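Local structure of cellulose binding domain-containing protein (Clostridium clariflavum, 4B96) at residues 19-24 against 44-49; 23-28 against 86-91; 52-57 against 108-113. The protein is a putative cellulose-binding protein of a membrane-bound biomass-sensing system, represented here by its calcium-containing family 3b carbohydrate-binding module. All coordinates share one frame; numbering follows the deposited sequence.

From the N terminus, strand 20-29 serves two contacts in succession. Contact 1 closes first, when the chain returns on strand 40-47 and packs against residues 19-24 across the interior of the beta sandwich, with calcium at the end of that strand. Contact 3 opens next at residues 52-57, but before it closes at 108-113 strand 83-90 comes in and completes contact 2, so contacts 2 and 3 cross. Contacts 1 and 2 join the two sheets face to face and share Trp23; contact 3 is made within one sheet, pairing 53-60, one of its two outermost strands, with 100-109. Asp48 and Arg109 form a salt bridge between contacts 1 and 3.

Contact 1: residues 19-24 against 44-49; sequences KAIRWD and YYFKDD. With CA (calcium ion), chain E.
Ile21 and Tyr44 make the closest approach here, with the methyl CG2 of Ile21 lying 3.5 Å from CE1 of Tyr44 and the two side chains crossing obliquely. CG2 is anti to the backbone N of Ile21. The other branch, led by CG1, ends in CD1, which comes within 4.4 Å of CD2 of Phe46. Farther along the Tyr44 ring, CB of Trp23 comes to 3.8 Å from CD2, while the indole leads away from residues 44-49. The Tyr44 ring enters this row with CG anti to its own backbone N (chi1 -175°). No hydrogen bond crosses between the segments, so the join is apolar and buried, and the strand pieces run antiparallel at 150° with their axes 10.1 Å apart.

Behind this layer, Arg22 turns away and forms a salt bridge with Asp24, NE donating to OD1 at 3.2 Å and NH2, at a weak angle, 2.9 Å from OD2. At the end of strand 40-47 the backbone is tied to calcium, which Lys47 O binds at 2.2 Å. Three waters also bind the ion; one of them donates to Asp48 OD1, making this carboxylate second-shell. Asp48 OD1 also takes a salt bridge from Arg109, which would favour its ionised form. Asn116, Asp119 and Asp120 complete the metal site, and Asp120 also touches Phe46.

The contact lies between the two sheets of the sandwich: backbone hydrogen bonds join Ile21 to Ile107 of strand 100-109 on one side, and Phe46 to Lys84 of strand 83-90 on the other.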
loop_
_atom_site.group_PDB
_atom_site.type_symbol
_atom_site.label_atom_id
_atom_site.label_comp_id
_atom_site.label_asym_id
_atom_site.label_seq_id
_atom_site.Cartn_x
_atom_site.Cartn_y
_atom_site.Cartn_z
ATOM N N LYS A 19 -20.769 19.445 2.702
ATOM C CA LYS A 19 -21.745 18.751 3.546
ATOM C C LYS A 19 -21.672 17.241 3.407
ATOM O O LYS A 19 -22.158 16.506 4.283
ATOM C CB LYS A 19 -23.149 19.250 3.274
ATOM C CG LYS A 19 -23.302 20.657 3.814
ATOM C CD LYS A 19 -24.728 21.195 3.706
ATOM C CE LYS A 19 -24.796 22.659 4.112
ATOM N NZ LYS A 19 -26.247 23.036 4.187
ATOM N N ALA A 20 -21.037 16.764 2.339
ATOM C CA ALA A 20 -20.948 15.343 2.129
ATOM C C ALA A 20 -19.506 14.975 1.815
ATOM O O ALA A 20 -18.787 15.716 1.114
ATOM C CB ALA A 20 -21.907 14.887 1.005
ATOM N N ILE A 21 -19.065 13.830 2.326
ATOM C CA ILE A 21 -17.816 13.272 1.908
ATOM C C ILE A 21 -18.152 12.100 0.970
ATOM O O ILE A 21 -18.992 11.261 1.320
ATOM C CB ILE A 21 -17.006 12.778 3.135
ATOM C CG1 ILE A 21 -16.407 14.007 3.862
ATOM C CG2 ILE A 21 -15.847 11.806 2.657
ATOM C CD1 ILE A 21 -15.722 13.616 5.225
ATOM N N ARG A 22 -17.561 12.059 -0.228
ATOM C CA ARG A 22 -17.856 10.933 -1.144
ATOM C C ARG A 22 -16.763 9.903 -1.074
ATOM O O ARG A 22 -15.587 10.209 -1.353
ATOM C CB ARG A 22 -18.058 11.436 -2.577
ATOM C CG ARG A 22 -19.278 12.356 -2.635
ATOM C CD ARG A 22 -20.603 11.511 -2.544
ATOM N NE ARG A 22 -20.748 10.542 -3.637
ATOM C CZ ARG A 22 -21.257 10.843 -4.817
ATOM N NH1 ARG A 22 -21.682 12.080 -5.054
ATOM N NH2 ARG A 22 -21.319 9.917 -5.776
ATOM N N TRP A 23 -17.109 8.704 -0.636
ATOM C CA TRP A 23 -16.088 7.662 -0.518
ATOM C C TRP A 23 -16.022 6.741 -1.751
ATOM O O TRP A 23 -15.357 5.693 -1.709
ATOM C CB TRP A 23 -16.332 6.876 0.754
ATOM C CG TRP A 23 -17.829 6.509 0.989
ATOM C CD1 TRP A 23 -18.757 7.180 1.797
ATOM C CD2 TRP A 23 -18.527 5.411 0.397
ATOM N NE1 TRP A 23 -19.973 6.509 1.752
ATOM C CE2 TRP A 23 -19.860 5.442 0.880
ATOM C CE3 TRP A 23 -18.148 4.394 -0.503
ATOM C CZ2 TRP A 23 -20.813 4.491 0.488
ATOM C CZ3 TRP A 23 -19.082 3.445 -0.889
ATOM C CH2 TRP A 23 -20.420 3.502 -0.387
ATOM N N ASP A 24 -16.718 7.104 -2.833
ATOM C CA ASP A 24 -16.892 6.189 -3.996
ATOM C C ASP A 24 -15.625 5.438 -4.408
ATOM O O ASP A 24 -14.544 6.068 -4.661
ATOM C CB ASP A 24 -17.241 6.963 -5.251
ATOM C CG ASP A 24 -18.558 7.739 -5.115
ATOM O OD1 ASP A 24 -19.065 7.895 -3.964
ATOM O OD2 ASP A 24 -19.042 8.184 -6.171
ATOM N N TYR A 44 -12.212 4.414 4.544
ATOM C CA TYR A 44 -11.980 5.800 4.147
ATOM C C TYR A 44 -11.619 6.548 5.437
ATOM O O TYR A 44 -12.422 6.619 6.382
ATOM C CB TYR A 44 -13.247 6.378 3.526
ATOM C CG TYR A 44 -13.023 7.795 2.974
ATOM C CD1 TYR A 44 -13.007 8.909 3.838
ATOM C CD2 TYR A 44 -12.786 8.005 1.597
ATOM C CE1 TYR A 44 -12.762 10.204 3.321
ATOM C CE2 TYR A 44 -12.537 9.289 1.055
ATOM C CZ TYR A 44 -12.543 10.385 1.923
ATOM O OH TYR A 44 -12.272 11.650 1.457
ATOM N N TYR A 45 -10.413 7.071 5.510
ATOM C CA TYR A 45 -9.937 7.731 6.731
ATOM C C TYR A 45 -10.219 9.199 6.698
ATOM O O TYR A 45 -9.903 9.879 5.699
ATOM C CB TYR A 45 -8.439 7.569 6.845
ATOM C CG TYR A 45 -8.089 6.119 6.970
ATOM C CD1 TYR A 45 -8.024 5.525 8.230
ATOM C CD2 TYR A 45 -7.812 5.359 5.839
ATOM C CE1 TYR A 45 -7.744 4.213 8.367
ATOM C CE2 TYR A 45 -7.467 3.998 5.963
ATOM C CZ TYR A 45 -7.459 3.444 7.213
ATOM O OH TYR A 45 -7.164 2.121 7.386
ATOM N N PHE A 46 -10.776 9.711 7.798
ATOM C CA PHE A 46 -11.066 11.133 7.886
ATOM C C PHE A 46 -10.940 11.635 9.319
ATOM O O PHE A 46 -10.890 10.847 10.298
ATOM C CB PHE A 46 -12.437 11.432 7.278
ATOM C CG PHE A 46 -13.588 10.859 8.062
ATOM C CD1 PHE A 46 -13.956 9.493 7.937
ATOM C CD2 PHE A 46 -14.355 11.685 8.914
ATOM C CE1 PHE A 46 -15.043 8.947 8.644
ATOM C CE2 PHE A 46 -15.460 11.131 9.631
ATOM C CZ PHE A 46 -15.785 9.779 9.524
ATOM N N LYS A 47 -10.793 12.946 9.444
ATOM C CA LYS A 47 -10.663 13.549 10.775
ATOM C C LYS A 47 -11.910 14.407 10.984
ATOM O O LYS A 47 -12.136 15.348 10.241
ATOM C CB LYS A 47 -9.421 14.434 10.805
ATOM C CG LYS A 47 -9.113 15.025 12.202
ATOM C CD LYS A 47 -7.783 15.824 12.133
ATOM C CE LYS A 47 -7.295 16.294 13.525
ATOM N NZ LYS A 47 -8.246 17.241 14.112
ATOM N N ASP A 48 -12.707 14.125 12.005
ATOM C CA ASP A 48 -13.902 14.932 12.227
ATOM C C ASP A 48 -14.425 14.620 13.621
ATOM O O ASP A 48 -14.269 13.510 14.112
ATOM C CB ASP A 48 -14.952 14.594 11.182
ATOM C CG ASP A 48 -16.095 15.586 11.193
ATOM O OD1 ASP A 48 -15.888 16.723 10.707
ATOM O OD2 ASP A 48 -17.182 15.217 11.707
ATOM N N ASP A 49 -15.016 15.592 14.270
ATOM C CA ASP A 49 -15.397 15.414 15.681
ATOM C C ASP A 49 -16.922 15.388 15.904
ATOM O O ASP A 49 -17.388 15.496 17.047
ATOM C CB ASP A 49 -14.719 16.496 16.503
ATOM C CG ASP A 49 -13.732 15.908 17.543
ATOM O OD1 ASP A 49 -13.803 14.680 17.878
ATOM O OD2 ASP A 49 -12.925 16.698 18.071
HETATM CA CA CA E . -11.952 16.733 8.481
HETATM O O HOH W 1 -14.070 17.790 9.242
HETATM O O HOH W 2 -13.726 15.533 7.471
HETATM O O HOH W 3 -11.313 18.284 10.468
#

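Contact 2: residues 23-28 against 86-91; sequences WDFVIE and LEVTFE
Segments 23-28 and 86-91 lie on strands of the two opposing sheets of the beta sandwich, and their backbones stay well apart, the nearest CA atoms, those of Trp23 and Leu86, being 8.7 Å from each other. Side chains alone bridge the gap, without a hydrogen bond. The indole of Trp23 takes two CH-pi contacts over one face. Methyl CD2 of Leu86 sits 3.6 Å from the centroid of the five-membered ring, 23° off its normal, and is tightest against CD1 at 3.3 Å. Over the six-membered ring lies CG2 of Val88, 4.2 Å from the centroid and only 10° off the normal. The indole is set by a torsion that puts CG in the crowded position between the backbone N and the carbonyl carbon (chi1 44°).

Phe25 adopts the same kind of torsion but meets its partners by its rim. Its CZ points at CG1 of Val88, 4.0 Å away, and at CZ of Phe90, 3.9 Å away; both approach tip to tip, and the two phenyl groups meet edge to edge. Val88 is therefore shared, CG2 over the indole and CG1 at the phenyl edge, where CG2 also comes near CE2 of Phe25. Phe90 reaches in with CG anti to its carbonyl carbon.

All five residues are buried in the hydrophobic interior. Phe55 of strand 53-60 meets the indole with nearly parallel rings, and Val42 of strand 40-47 touches Phe25; backbone hydrogen bonds join Phe25 to Val103 of strand 100-109, while Val69 of strand 69-75 flanks Val88.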
loop_
_atom_site.group_PDB
_atom_site.type_symbol
_atom_site.label_atom_id
_atom_site.label_comp_id
_atom_site.label_asym_id
_atom_site.label_seq_id
_atom_site.Cartn_x
_atom_site.Cartn_y
_atom_site.Cartn_z
ATOM N N TRP A 23 -17.109 8.704 -0.636
ATOM C CA TRP A 23 -16.088 7.662 -0.518
ATOM C C TRP A 23 -16.022 6.741 -1.751
ATOM O O TRP A 23 -15.357 5.693 -1.709
ATOM C CB TRP A 23 -16.332 6.876 0.754
ATOM C CG TRP A 23 -17.829 6.509 0.989
ATOM C CD1 TRP A 23 -18.757 7.180 1.797
ATOM C CD2 TRP A 23 -18.527 5.411 0.397
ATOM N NE1 TRP A 23 -19.973 6.509 1.752
ATOM C CE2 TRP A 23 -19.860 5.442 0.880
ATOM C CE3 TRP A 23 -18.148 4.394 -0.503
ATOM C CZ2 TRP A 23 -20.813 4.491 0.488
ATOM C CZ3 TRP A 23 -19.082 3.445 -0.889
ATOM C CH2 TRP A 23 -20.420 3.502 -0.387
ATOM N N ASP A 24 -16.718 7.104 -2.833
ATOM C CA ASP A 24 -16.892 6.189 -3.996
ATOM C C ASP A 24 -15.625 5.438 -4.408
ATOM O O ASP A 24 -14.544 6.068 -4.661
ATOM C CB ASP A 24 -17.241 6.963 -5.251
ATOM C CG ASP A 24 -18.558 7.739 -5.115
ATOM O OD1 ASP A 24 -19.065 7.895 -3.964
ATOM O OD2 ASP A 24 -19.042 8.184 -6.171
ATOM N N PHE A 25 -15.763 4.139 -4.590
ATOM C CA PHE A 25 -14.622 3.342 -5.011
ATOM C C PHE A 25 -15.013 2.253 -5.987
ATOM O O PHE A 25 -16.210 1.894 -6.115
ATOM C CB PHE A 25 -13.886 2.746 -3.812
ATOM C CG PHE A 25 -14.731 1.836 -2.949
ATOM C CD1 PHE A 25 -14.818 0.465 -3.237
ATOM C CD2 PHE A 25 -15.353 2.335 -1.777
ATOM C CE1 PHE A 25 -15.569 -0.398 -2.431
ATOM C CE2 PHE A 25 -16.088 1.473 -0.938
ATOM C CZ PHE A 25 -16.233 0.107 -1.296
ATOM N N VAL A 26 -13.989 1.767 -6.686
ATOM C CA VAL A 26 -14.123 0.602 -7.541
ATOM C C VAL A 26 -13.071 -0.403 -7.084
ATOM O O VAL A 26 -11.894 -0.085 -6.971
ATOM C CB VAL A 26 -13.830 0.957 -9.018
ATOM C CG1 VAL A 26 -13.979 -0.305 -9.921
ATOM C CG2 VAL A 26 -14.769 2.078 -9.479
ATOM N N ILE A 27 -13.496 -1.604 -6.744
ATOM C CA ILE A 27 -12.518 -2.648 -6.468
ATOM C C ILE A 27 -12.427 -3.436 -7.730
ATOM O O ILE A 27 -13.443 -3.955 -8.201
ATOM C CB ILE A 27 -12.990 -3.634 -5.424
ATOM C CG1 ILE A 27 -13.257 -2.956 -4.087
ATOM C CG2 ILE A 27 -11.969 -4.806 -5.268
ATOM C CD1 ILE A 27 -13.860 -3.903 -3.121
ATOM N N GLU A 28 -11.222 -3.545 -8.261
ATOM C CA GLU A 28 -10.961 -4.314 -9.454
ATOM C C GLU A 28 -10.439 -5.698 -9.034
ATOM O O GLU A 28 -9.617 -5.817 -8.107
ATOM C CB GLU A 28 -9.918 -3.591 -10.321
ATOM C CG GLU A 28 -10.330 -2.202 -10.804
ATOM C CD GLU A 28 -9.376 -1.623 -11.873
ATOM O OE1 GLU A 28 -8.163 -1.875 -11.783
ATOM O OE2 GLU A 28 -9.830 -0.923 -12.808
ATOM N N LEU A 86 -14.408 5.468 8.096
ATOM C CA LEU A 86 -15.617 4.771 7.706
ATOM C C LEU A 86 -15.152 3.405 7.198
ATOM O O LEU A 86 -14.221 3.316 6.386
ATOM C CB LEU A 86 -16.288 5.487 6.539
ATOM C CG LEU A 86 -17.381 4.711 5.772
ATOM C CD1 LEU A 86 -18.624 4.609 6.612
ATOM C CD2 LEU A 86 -17.704 5.419 4.440
ATOM N N GLU A 87 -15.794 2.350 7.693
ATOM C CA GLU A 87 -15.579 1.042 7.145
ATOM C C GLU A 87 -16.805 0.525 6.382
ATOM O O GLU A 87 -17.929 0.373 6.959
ATOM C CB GLU A 87 -15.284 0.079 8.281
ATOM C CG GLU A 87 -14.914 -1.305 7.724
ATOM C CD GLU A 87 -14.285 -2.145 8.805
ATOM O OE1 GLU A 87 -13.021 -2.078 8.996
ATOM O OE2 GLU A 87 -15.067 -2.868 9.484
ATOM N N VAL A 88 -16.596 0.239 5.110
ATOM C CA VAL A 88 -17.645 -0.308 4.241
ATOM C C VAL A 88 -17.485 -1.841 4.162
ATOM O O VAL A 88 -16.388 -2.328 3.902
ATOM C CB VAL A 88 -17.552 0.287 2.826
ATOM C CG1 VAL A 88 -18.638 -0.329 1.895
ATOM C CG2 VAL A 88 -17.755 1.858 2.896
ATOM N N THR A 89 -18.579 -2.571 4.385
ATOM C CA THR A 89 -18.573 -4.012 4.313
ATOM C C THR A 89 -19.785 -4.420 3.463
ATOM O O THR A 89 -20.598 -3.562 3.095
ATOM C CB THR A 89 -18.701 -4.648 5.717
ATOM O OG1 THR A 89 -19.830 -4.073 6.395
ATOM C CG2 THR A 89 -17.411 -4.415 6.569
ATOM N N PHE A 90 -19.864 -5.711 3.127
ATOM C CA PHE A 90 -20.856 -6.236 2.179
ATOM C C PHE A 90 -21.490 -7.443 2.748
ATOM O O PHE A 90 -20.771 -8.340 3.191
ATOM C CB PHE A 90 -20.145 -6.641 0.885
ATOM C CG PHE A 90 -19.429 -5.501 0.279
ATOM C CD1 PHE A 90 -18.104 -5.200 0.676
ATOM C CD2 PHE A 90 -20.087 -4.669 -0.618
ATOM C CE1 PHE A 90 -17.410 -4.087 0.147
ATOM C CE2 PHE A 90 -19.407 -3.539 -1.157
ATOM C CZ PHE A 90 -18.048 -3.274 -0.790
ATOM N N GLU A 91 -22.816 -7.527 2.662
ATOM C CA GLU A 91 -23.529 -8.722 3.100
ATOM C C GLU A 91 -23.557 -9.732 1.996
ATOM O O GLU A 91 -23.831 -10.898 2.233
ATOM C CB GLU A 91 -24.987 -8.383 3.444
ATOM C CG GLU A 91 -25.136 -7.347 4.535
ATOM C CD GLU A 91 -25.074 -7.934 5.929
ATOM O OE1 GLU A 91 -24.464 -9.021 6.087
ATOM O OE2 GLU A 91 -25.648 -7.316 6.869
#

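Contact 3: residues 52-57 against 108-113; sequences NINFAV and TRDDWT
Asp110 carries its carboxylate anti to its own backbone N (chi1 -172°), and Asn54 turns its amide beside its backbone N (chi1 -67°), so the two meet at the end of an antiparallel beta pairing between strands 53-60 and 100-109. Asn54 and Thr108 are a hydrogen-bonded pair: Asn54 N gives to Thr108 O at 2.8 Å and Thr108 N returns to Asn54 O at 3.1 Å. Ile53 and Arg109 form the adjacent non-hydrogen-bonded pair. Beyond it, Asp110 N donates to Asn52 O at 2.9 Å, almost along the C=O axis. The amide of Asn52 stacks on the carboxylate of Asp110, with their planes nearly parallel.

A type I turn from Arg109 to Trp112 then carries the chain away. Overlapping its end, Asp111 OD1 accepts from Thr113 N, an Asx turn, and also from Thr113 OG1, which takes a bond from Arg109 NH1. The guanidinium also forms a salt bridge with Asp48, beside the calcium site. Water links Asn54 ND2, Thr108 OG1 and Arg109 O. The straightest bond is Asn54 ND2 to Asp110 OD1, 2.8 Å at 170°, in the amide plane and on the anti lone pair of OD1.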
loop_
_atom_site.group_PDB
_atom_site.type_symbol
_atom_site.label_atom_id
_atom_site.label_comp_id
_atom_site.label_asym_id
_atom_site.label_seq_id
_atom_site.Cartn_x
_atom_site.Cartn_y
_atom_site.Cartn_z
ATOM N N ASN A 52 -22.434 11.748 15.236
ATOM C CA ASN A 52 -23.530 11.074 14.493
ATOM C C ASN A 52 -23.398 11.245 12.965
ATOM O O ASN A 52 -23.893 12.215 12.382
ATOM C CB ASN A 52 -24.845 11.648 14.964
ATOM C CG ASN A 52 -26.048 10.831 14.474
ATOM O OD1 ASN A 52 -25.880 9.823 13.757
ATOM N ND2 ASN A 52 -27.252 11.260 14.861
ATOM N N ILE A 53 -22.702 10.314 12.332
ATOM C CA ILE A 53 -22.481 10.351 10.895
ATOM C C ILE A 53 -23.474 9.388 10.185
ATOM O O ILE A 53 -23.691 8.263 10.618
ATOM C CB ILE A 53 -21.070 9.881 10.611
ATOM C CG1 ILE A 53 -20.057 10.807 11.293
ATOM C CG2 ILE A 53 -20.798 9.818 9.071
ATOM C CD1 ILE A 53 -20.144 12.256 10.821
ATOM N N ASN A 54 -24.119 9.845 9.124
ATOM C CA ASN A 54 -25.052 9.025 8.386
ATOM C C ASN A 54 -24.369 8.497 7.101
ATOM O O ASN A 54 -23.474 9.137 6.555
ATOM C CB ASN A 54 -26.310 9.832 8.079
ATOM C CG ASN A 54 -27.098 10.158 9.346
ATOM O OD1 ASN A 54 -27.046 9.404 10.320
ATOM N ND2 ASN A 54 -27.785 11.278 9.354
ATOM N N PHE A 55 -24.782 7.328 6.648
ATOM C CA PHE A 55 -24.078 6.633 5.572
ATOM C C PHE A 55 -25.120 6.386 4.479
ATOM O O PHE A 55 -26.239 5.948 4.779
ATOM C CB PHE A 55 -23.599 5.296 6.144
ATOM C CG PHE A 55 -23.039 4.354 5.118
ATOM C CD1 PHE A 55 -21.794 4.591 4.601
ATOM C CD2 PHE A 55 -23.743 3.199 4.752
ATOM C CE1 PHE A 55 -21.228 3.725 3.665
ATOM C CE2 PHE A 55 -23.195 2.297 3.839
ATOM C CZ PHE A 55 -21.906 2.570 3.301
ATOM N N ALA A 56 -24.806 6.717 3.241
ATOM C CA ALA A 56 -25.790 6.524 2.144
ATOM C C ALA A 56 -25.057 5.820 1.011
ATOM O O ALA A 56 -23.909 6.136 0.771
ATOM C CB ALA A 56 -26.337 7.845 1.681
ATOM N N VAL A 57 -25.699 4.816 0.400
ATOM C CA VAL A 57 -25.124 4.091 -0.725
ATOM C C VAL A 57 -25.916 4.499 -1.957
ATOM O O VAL A 57 -27.155 4.354 -1.997
ATOM C CB VAL A 57 -25.211 2.545 -0.524
ATOM C CG1 VAL A 57 -24.628 1.828 -1.736
ATOM C CG2 VAL A 57 -24.427 2.161 0.752
ATOM N N THR A 108 -22.517 11.946 5.755
ATOM C CA THR A 108 -22.935 13.317 6.051
ATOM C C THR A 108 -23.044 13.367 7.567
ATOM O O THR A 108 -23.223 12.328 8.202
ATOM C CB THR A 108 -24.345 13.587 5.415
ATOM O OG1 THR A 108 -25.253 12.524 5.801
ATOM C CG2 THR A 108 -24.248 13.592 3.872
ATOM N N ARG A 109 -22.938 14.550 8.149
ATOM C CA ARG A 109 -23.256 14.725 9.556
ATOM C C ARG A 109 -24.773 14.743 9.662
ATOM O O ARG A 109 -25.474 15.363 8.825
ATOM C CB ARG A 109 -22.722 16.062 10.089
ATOM C CG ARG A 109 -21.200 16.148 10.045
ATOM C CD ARG A 109 -20.842 17.515 10.600
ATOM N NE ARG A 109 -19.412 17.605 10.864
ATOM C CZ ARG A 109 -18.865 18.651 11.496
ATOM N NH1 ARG A 109 -19.635 19.687 11.863
ATOM N NH2 ARG A 109 -17.542 18.671 11.760
ATOM N N ASP A 110 -25.290 14.113 10.708
ATOM C CA ASP A 110 -26.728 14.072 10.912
ATOM C C ASP A 110 -27.320 15.468 11.037
ATOM O O ASP A 110 -28.505 15.667 10.732
ATOM C CB ASP A 110 -27.053 13.305 12.186
ATOM C CG ASP A 110 -28.542 13.067 12.350
ATOM O OD1 ASP A 110 -29.156 12.323 11.551
ATOM O OD2 ASP A 110 -29.105 13.629 13.281
ATOM N N ASP A 111 -26.543 16.449 11.489
ATOM C CA ASP A 111 -27.120 17.802 11.483
ATOM C C ASP A 111 -26.876 18.599 10.194
ATOM O O ASP A 111 -27.188 19.777 10.145
ATOM C CB ASP A 111 -26.644 18.617 12.683
ATOM C CG ASP A 111 -25.137 18.953 12.612
ATOM O OD1 ASP A 111 -24.414 18.497 11.683
ATOM O OD2 ASP A 111 -24.708 19.736 13.487
ATOM N N TRP A 112 -26.280 17.974 9.178
ATOM C CA TRP A 112 -26.067 18.639 7.892
ATOM C C TRP A 112 -25.099 19.825 7.954
ATOM O O TRP A 112 -25.029 20.613 7.024
ATOM C CB TRP A 112 -27.406 19.088 7.300
ATOM C CG TRP A 112 -28.245 17.939 6.909
ATOM C CD1 TRP A 112 -29.341 17.410 7.580
ATOM C CD2 TRP A 112 -28.042 17.124 5.758
ATOM N NE1 TRP A 112 -29.825 16.315 6.888
ATOM C CE2 TRP A 112 -29.049 16.114 5.772
ATOM C CE3 TRP A 112 -27.100 17.145 4.713
ATOM C CZ2 TRP A 112 -29.152 15.142 4.769
ATOM C CZ3 TRP A 112 -27.201 16.183 3.721
ATOM C CH2 TRP A 112 -28.234 15.189 3.753
ATOM N N THR A 113 -24.295 19.913 8.999
ATOM C CA THR A 113 -23.225 20.905 9.007
ATOM C C THR A 113 -22.031 20.344 8.191
ATOM O O THR A 113 -21.970 19.151 7.897
ATOM C CB THR A 113 -22.849 21.356 10.438
ATOM O OG1 THR A 113 -22.378 20.241 11.221
ATOM C CG2 THR A 113 -24.068 22.047 11.097
HETATM O O HOH W 4 -29.174 9.704 12.576
HETATM O O HOH W 5 -27.464 13.400 7.223
#